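Local structure of Rab5 protein, putative (Plasmodium falciparum, 3CLV) at residues Val122-Ser127 and Leu152-Ile157. The protein is a small P-loop protein of the Ras family, probably a Rab5, with guanosine-5'-diphosphate bound. Sequence-based numbering, arbitrary orientation.
Sequences VVFDIS and LVANKI. With GDP (guanosine-5'-diphosphate), chain D.
Lys156 NZ has three partners: O4' of GDP (3.0 Å), the backbone O of Ser17 and, weakly, the carboxylate of Asp125 across the contact. The salt bridge between Lys156 NZ and Asp125 OD2 is long, at 3.4 Å. The carboxylate also lies against CD and CE of the lysine, while Lys156 CG, at the start of the extended chain, sits over the face of the guanine, 3.5 Å from C6 of GDP. Asp125 OD1 turns back instead to Ser127, taking its backbone N in an Asx turn and Ser127 OG at 2.6 Å from Asp125 OD1, both from the same face of the carboxylate.

Strands 119-125 and 149-155 run parallel, joined by helix 129-145 as a beta-alpha-beta unit of the Ras-type sheet. A backbone ladder ties them, starting with Val153 N to Val122 O at 2.7 Å and closing with Ile126 N to Asn155 O, so pairing continues past the end of strand 119-125. On the face of Asp125 and Asn155, Val123 CG1 rests 3.8 Å from Asn155 CB. The amide beyond, its CG anti to the backbone N (chi1 -166°), gives ND2 to Val18 O and takes Thr183 OG1 and Ala185 N on OD1. On the other face, where helices 129-145 and 166-175 pack, Phe124 CG stands between the backbone N and the carbonyl carbon (chi1 73°), and the ring lies with one face over Ala154 CA in a CH-pi contact, 4.0 Å from the Phe124 centroid to Ala154 CA. Ala154 CB lies 3.5 Å from Phe124 CZ and also meets Ile126 CG2.

Asn155 and Lys156, with Asp158, which also bonds GDP, fit the NKxD motif of the family. Asp125, a second-shell residue, may help to place the lysine over the base, and its charge would partly balance the ammonium.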
ATOM      1  N   VAL A 122      -8.458   1.687  14.618  1.00 14.10           N
ATOM      2  CA  VAL A 122      -8.649   3.109  14.924  1.00 14.57           C
ATOM      3  C   VAL A 122      -8.573   3.298  16.437  1.00 14.87           C
ATOM      4  O   VAL A 122      -9.445   2.820  17.182  1.00 15.88           O
ATOM      5  CB  VAL A 122      -9.984   3.683  14.366  1.00 14.56           C
ATOM      6  CG1 VAL A 122     -10.001   5.204  14.537  1.00 14.70           C
ATOM      7  CG2 VAL A 122     -10.150   3.337  12.891  1.00 13.41           C
ATOM      8  N   VAL A 123      -7.521   3.976  16.880  1.00 14.77           N
ATOM      9  CA  VAL A 123      -7.170   4.039  18.296  1.00 14.88           C
ATOM     10  C   VAL A 123      -7.513   5.423  18.858  1.00 15.33           C
ATOM     11  O   VAL A 123      -7.316   6.425  18.202  1.00 15.54           O
ATOM     12  CB  VAL A 123      -5.630   3.774  18.495  1.00 14.37           C
ATOM     13  CG1 VAL A 123      -5.252   3.756  19.981  1.00 14.35           C
ATOM     14  CG2 VAL A 123      -5.226   2.485  17.806  1.00 14.70           C
ATOM     15  N   PHE A 124      -8.036   5.459  20.076  1.00 16.35           N
ATOM     16  CA  PHE A 124      -8.167   6.719  20.805  1.00 17.17           C
ATOM     17  C   PHE A 124      -7.681   6.511  22.241  1.00 17.90           C
ATOM     18  O   PHE A 124      -7.397   5.378  22.662  1.00 18.36           O
ATOM     19  CB  PHE A 124      -9.604   7.278  20.718  1.00 16.79           C
ATOM     20  CG  PHE A 124     -10.619   6.504  21.551  1.00 16.61           C
ATOM     21  CD1 PHE A 124     -11.238   5.365  21.034  1.00 15.04           C
ATOM     22  CD2 PHE A 124     -10.950   6.924  22.835  1.00 15.23           C
ATOM     23  CE1 PHE A 124     -12.153   4.633  21.791  1.00 14.04           C
ATOM     24  CE2 PHE A 124     -11.868   6.195  23.616  1.00 17.09           C
ATOM     25  CZ  PHE A 124     -12.471   5.050  23.084  1.00 15.76           C
ATOM     26  N   ASP A 125      -7.556   7.621  22.963  1.00 19.53           N
ATOM     27  CA  ASP A 125      -7.045   7.653  24.332  1.00 20.24           C
ATOM     28  C   ASP A 125      -8.263   7.958  25.207  1.00 20.51           C
ATOM     29  O   ASP A 125      -8.935   8.980  25.024  1.00 20.65           O
ATOM     30  CB  ASP A 125      -5.960   8.756  24.408  1.00 20.20           C
ATOM     31  CG  ASP A 125      -5.466   9.050  25.825  1.00 21.27           C
ATOM     32  OD1 ASP A 125      -5.956   8.460  26.821  1.00 18.94           O
ATOM     33  OD2 ASP A 125      -4.571   9.931  25.921  1.00 20.57           O
ATOM     34  N   ILE A 126      -8.556   7.054  26.135  1.00 21.58           N
ATOM     35  CA  ILE A 126      -9.735   7.190  27.006  1.00 22.97           C
ATOM     36  C   ILE A 126      -9.721   8.464  27.870  1.00 23.50           C
ATOM     37  O   ILE A 126     -10.776   8.917  28.331  1.00 23.52           O
ATOM     38  CB  ILE A 126     -10.020   5.919  27.866  1.00 22.43           C
ATOM     39  CG1 ILE A 126      -8.811   5.500  28.708  1.00 24.07           C
ATOM     40  CG2 ILE A 126     -10.477   4.760  26.985  1.00 22.94           C
ATOM     41  CD1 ILE A 126      -8.746   6.170  30.085  1.00 24.21           C
ATOM     42  N   SER A 127      -8.526   9.032  28.061  1.00 23.93           N
ATOM     43  CA  SER A 127      -8.331  10.220  28.904  1.00 24.55           C
ATOM     44  C   SER A 127      -8.405  11.531  28.128  1.00 24.49           C
ATOM     45  O   SER A 127      -8.285  12.620  28.700  1.00 24.93           O
ATOM     46  CB  SER A 127      -7.002  10.128  29.660  1.00 24.72           C
ATOM     47  OG  SER A 127      -5.884  10.227  28.782  1.00 26.40           O
ATOM     48  N   LEU A 152     -12.209  -0.533  16.780  1.00 14.20           N
ATOM     49  CA  LEU A 152     -12.050   0.715  17.503  1.00 15.10           C
ATOM     50  C   LEU A 152     -11.362   0.351  18.804  1.00 15.44           C
ATOM     51  O   LEU A 152     -11.809  -0.554  19.518  1.00 15.17           O
ATOM     52  CB  LEU A 152     -13.407   1.384  17.733  1.00 15.11           C
ATOM     53  CG  LEU A 152     -13.429   2.662  18.565  1.00 16.52           C
ATOM     54  CD1 LEU A 152     -12.716   3.798  17.802  1.00 15.72           C
ATOM     55  CD2 LEU A 152     -14.884   3.054  18.868  1.00 16.03           C
ATOM     56  N   VAL A 153     -10.246   1.023  19.092  1.00 14.96           N
ATOM     57  CA  VAL A 153      -9.422   0.650  20.252  1.00 14.94           C
ATOM     58  C   VAL A 153      -9.414   1.786  21.268  1.00 15.18           C
ATOM     59  O   VAL A 153      -9.018   2.921  20.958  1.00 15.83           O
ATOM     60  CB  VAL A 153      -7.956   0.254  19.862  1.00 14.22           C
ATOM     61  CG1 VAL A 153      -7.067   0.015  21.120  1.00 13.97           C
ATOM     62  CG2 VAL A 153      -7.936  -0.971  18.957  1.00 14.29           C
ATOM     63  N   ALA A 154      -9.877   1.470  22.480  1.00 16.05           N
ATOM     64  CA  ALA A 154      -9.840   2.402  23.603  1.00 16.71           C
ATOM     65  C   ALA A 154      -8.555   2.148  24.378  1.00 17.47           C
ATOM     66  O   ALA A 154      -8.501   1.257  25.237  1.00 18.38           O
ATOM     67  CB  ALA A 154     -11.069   2.214  24.499  1.00 17.15           C
ATOM     68  N   ASN A 155      -7.504   2.899  24.050  1.00 16.56           N
ATOM     69  CA  ASN A 155      -6.215   2.705  24.704  1.00 16.85           C
ATOM     70  C   ASN A 155      -6.040   3.562  25.982  1.00 17.25           C
ATOM     71  O   ASN A 155      -6.725   4.573  26.166  1.00 17.63           O
ATOM     72  CB  ASN A 155      -5.059   2.928  23.710  1.00 15.64           C
ATOM     73  CG  ASN A 155      -3.711   2.419  24.235  1.00 16.49           C
ATOM     74  OD1 ASN A 155      -3.595   1.289  24.711  1.00 14.50           O
ATOM     75  ND2 ASN A 155      -2.672   3.242  24.079  1.00 15.74           N
ATOM     76  N   LYS A 156      -5.117   3.126  26.842  1.00 18.90           N
ATOM     77  CA  LYS A 156      -4.725   3.833  28.086  1.00 20.62           C
ATOM     78  C   LYS A 156      -5.693   3.620  29.251  1.00 21.81           C
ATOM     79  O   LYS A 156      -5.791   4.464  30.152  1.00 22.57           O
ATOM     80  CB  LYS A 156      -4.468   5.322  27.852  1.00 20.69           C
ATOM     81  CG  LYS A 156      -3.493   5.606  26.682  1.00 20.22           C
ATOM     82  CD  LYS A 156      -2.804   6.936  26.929  1.00 19.00           C
ATOM     83  CE  LYS A 156      -2.189   7.504  25.657  1.00 19.65           C
ATOM     84  NZ  LYS A 156      -1.379   8.741  25.928  1.00 18.43           N
ATOM     85  N   ILE A 157      -6.394   2.490  29.233  1.00 23.28           N
ATOM     86  CA  ILE A 157      -7.372   2.186  30.284  1.00 24.78           C
ATOM     87  C   ILE A 157      -6.734   2.075  31.672  1.00 25.91           C
ATOM     88  O   ILE A 157      -7.441   2.175  32.680  1.00 25.97           O
ATOM     89  CB  ILE A 157      -8.219   0.926  29.974  1.00 24.37           C
ATOM     90  CG1 ILE A 157      -7.332  -0.330  29.939  1.00 25.06           C
ATOM     91  CG2 ILE A 157      -9.063   1.161  28.704  1.00 24.94           C
ATOM     92  CD1 ILE A 157      -8.070  -1.630  29.853  1.00 25.79           C
TER
HETATM   93  PB  GDP D 211       1.292   7.632  19.035  1.00 13.92           P
HETATM   94  O1B GDP D 211       2.180   6.697  18.280  1.00 13.89           O
HETATM   95  O2B GDP D 211       1.599   9.070  18.685  1.00 15.06           O
HETATM   96  O3B GDP D 211      -0.174   7.380  18.788  1.00 16.60           O
HETATM   97  O3A GDP D 211       1.481   7.442  20.635  1.00 14.52           O
HETATM   98  PA  GDP D 211       2.824   6.915  21.382  1.00 14.47           P
HETATM   99  O1A GDP D 211       4.023   7.750  20.963  1.00 14.84           O
HETATM  100  O2A GDP D 211       3.022   5.435  21.275  1.00 15.27           O
HETATM  101  O5' GDP D 211       2.475   7.283  22.908  1.00 16.04           O
HETATM  102  C5' GDP D 211       2.268   8.633  23.341  1.00 14.39           C
HETATM  103  C4' GDP D 211       2.495   8.684  24.856  1.00 16.00           C
HETATM  104  O4' GDP D 211       1.480   7.942  25.537  1.00 15.48           O
HETATM  105  C3' GDP D 211       3.826   8.108  25.331  1.00 17.14           C
HETATM  106  O3' GDP D 211       4.223   8.937  26.430  1.00 17.66           O
HETATM  107  C2' GDP D 211       3.485   6.710  25.853  1.00 17.31           C
HETATM  108  O2' GDP D 211       4.357   6.234  26.888  1.00 17.69           O
HETATM  109  C1' GDP D 211       2.078   6.949  26.383  1.00 18.64           C
HETATM  110  N9  GDP D 211       1.242   5.749  26.288  1.00 19.53           N
HETATM  111  C8  GDP D 211       1.025   5.008  25.180  1.00 19.32           C
HETATM  112  N7  GDP D 211       0.194   3.985  25.459  1.00 20.06           N
HETATM  113  C5  GDP D 211      -0.139   4.083  26.767  1.00 19.98           C
HETATM  114  C6  GDP D 211      -0.992   3.326  27.713  1.00 20.26           C
HETATM  115  O6  GDP D 211      -1.621   2.314  27.319  1.00 19.45           O
HETATM  116  N1  GDP D 211      -1.067   3.770  28.996  1.00 19.90           N
HETATM  117  C2  GDP D 211      -0.407   4.870  29.442  1.00 20.87           C
HETATM  118  N2  GDP D 211      -0.552   5.242  30.740  1.00 19.39           N
HETATM  119  N3  GDP D 211       0.414   5.609  28.631  1.00 20.29           N
HETATM  120  C4  GDP D 211       0.561   5.260  27.311  1.00 19.16           C